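CELL WALL surface anchor family protein (Streptococcus pneumoniae, PDB 2WW8) serves as the adhesin of the pneumococcal pilus, a multidomain surface protein that probably mediates attachment of the bacterium to host cells. Local coordinates at residues A[770-773]-A[778-781]. Sequence-based numbering, arbitrary orientation.
Sequences GAID and YQNV
Gln-779 reaches across to Ala-771 with the amide end of its side chain. This is van der Waals packing. NE2 of Gln-779 lies 3.6 Å from CA of Ala-771. The same NE2 is 3.7 Å from the methyl CB of Ala-771, and the amide carbon CD of Gln-779 is 3.9 Å from that CB. CG of Gln-779 stands anti to its carbonyl carbon (chi1 -70°), and the chain then bends at chi2 (-83°). The bend helps bring the amide up against Ala-771. NE2 also donates a hydrogen bond to OE1 of Gln-759 in strand 755-761.

The second patch is apolar and belongs to Ile-772. Its CD1 methyl touches CB of Tyr-778 at 4.3 Å. That methyl also lies 4.2 Å from NE2 of Gln-779, so it meets two neighbouring residues. CG1 of Ile-772 is placed beside its backbone N (chi1 -53°), and this branch carries CD1 to the contact. The ring of Tyr-778 is engaged with strand 788-794: it packs edge-to-face with Phe-791, and its OH is hydrogen-bonded to N of Lys-792.

The backbones stay well apart, with CA of Ala-771 7.1 Å from CA of Gln-779. Each segment is instead tied to strand 755-761, Gly-770 by backbone bonding with Lys-760 and Tyr-778 with Leu-758. Little surface is buried, 145 Å² over both sides, and the contact lies at the protein surface.

Residues 770-773 and 778-781 thus form the two ends of the surface loop that joins strands 769-770 and 781-782, both of which pair antiparallel with strand 755-761. Where the loop enters strand 781-782, Asn-780 and Val-781 both face Phe-756 in a G1 beta bulge, within the prealbumin-like domain near the C-terminal end of the adhesin.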
loop_
_atom_site.group_PDB
_atom_site.type_symbol
_atom_site.label_atom_id
_atom_site.label_comp_id
_atom_site.label_asym_id
_atom_site.label_seq_id
_atom_site.Cartn_x
_atom_site.Cartn_y
_atom_site.Cartn_z
ATOM N N GLY A 770 36.980 -51.626 57.787
ATOM C CA GLY A 770 36.057 -51.735 58.920
ATOM C C GLY A 770 34.753 -52.341 58.429
ATOM O O GLY A 770 34.660 -52.702 57.250
ATOM N N ALA A 771 33.745 -52.440 59.298
ATOM C CA ALA A 771 32.424 -52.895 58.849
ATOM C C ALA A 771 31.921 -51.939 57.768
ATOM O O ALA A 771 32.408 -50.807 57.654
ATOM C CB ALA A 771 31.435 -53.006 60.002
ATOM N N ILE A 772 30.959 -52.399 56.970
ATOM C CA ILE A 772 30.399 -51.592 55.884
ATOM C C ILE A 772 29.507 -50.468 56.421
ATOM O O ILE A 772 29.706 -49.304 56.076
ATOM C CB ILE A 772 29.648 -52.438 54.804
ATOM C CG1 ILE A 772 30.526 -53.583 54.269
ATOM C CG2 ILE A 772 29.130 -51.557 53.667
ATOM C CD1 ILE A 772 30.663 -54.723 55.295
ATOM N N ASP A 773 28.534 -50.828 57.254
ATOM C CA ASP A 773 27.691 -49.874 57.955
ATOM C C ASP A 773 27.632 -50.280 59.428
ATOM O O ASP A 773 28.295 -51.244 59.834
ATOM C CB ASP A 773 26.296 -49.815 57.312
ATOM C CG ASP A 773 25.584 -51.167 57.261
ATOM O OD1 ASP A 773 25.689 -51.989 58.201
ATOM O OD2 ASP A 773 24.883 -51.415 56.259
ATOM N N TYR A 778 26.664 -57.826 56.098
ATOM C CA TYR A 778 27.731 -58.722 55.670
ATOM C C TYR A 778 28.783 -58.919 56.771
ATOM O O TYR A 778 29.982 -59.025 56.503
ATOM C CB TYR A 778 28.359 -58.224 54.363
ATOM C CG TYR A 778 27.377 -58.178 53.218
ATOM C CD1 TYR A 778 26.382 -59.148 53.087
ATOM C CD2 TYR A 778 27.455 -57.162 52.251
ATOM C CE1 TYR A 778 25.478 -59.117 52.024
ATOM C CE2 TYR A 778 26.555 -57.114 51.184
ATOM C CZ TYR A 778 25.569 -58.091 51.080
ATOM O OH TYR A 778 24.698 -58.047 50.016
ATOM N N GLN A 779 28.320 -58.966 58.015
ATOM C CA GLN A 779 29.173 -59.233 59.163
ATOM C C GLN A 779 28.685 -60.564 59.709
ATOM O O GLN A 779 27.465 -60.734 59.852
ATOM C CB GLN A 779 29.038 -58.108 60.182
ATOM C CG GLN A 779 29.662 -56.845 59.651
ATOM C CD GLN A 779 31.145 -56.844 59.889
ATOM O OE1 GLN A 779 31.602 -57.196 60.986
ATOM N NE2 GLN A 779 31.910 -56.450 58.878
ATOM N N ASN A 780 29.614 -61.504 59.932
ATOM C CA ASN A 780 29.255 -62.835 60.435
ATOM C C ASN A 780 28.260 -63.565 59.561
ATOM O O ASN A 780 27.242 -64.049 60.037
ATOM C CB ASN A 780 28.621 -62.740 61.831
ATOM C CG ASN A 780 29.638 -62.449 62.900
ATOM O OD1 ASN A 780 30.620 -61.739 62.690
ATOM N ND2 ASN A 780 29.410 -63.023 64.070
ATOM N N VAL A 781 28.521 -63.626 58.267
ATOM C CA VAL A 781 27.582 -64.320 57.399
ATOM C C VAL A 781 27.996 -65.785 57.442
ATOM O O VAL A 781 29.164 -66.118 57.287
ATOM C CB VAL A 781 27.521 -63.735 55.981
ATOM C CG1 VAL A 781 27.272 -62.242 56.070
ATOM C CG2 VAL A 781 28.829 -63.967 55.245
#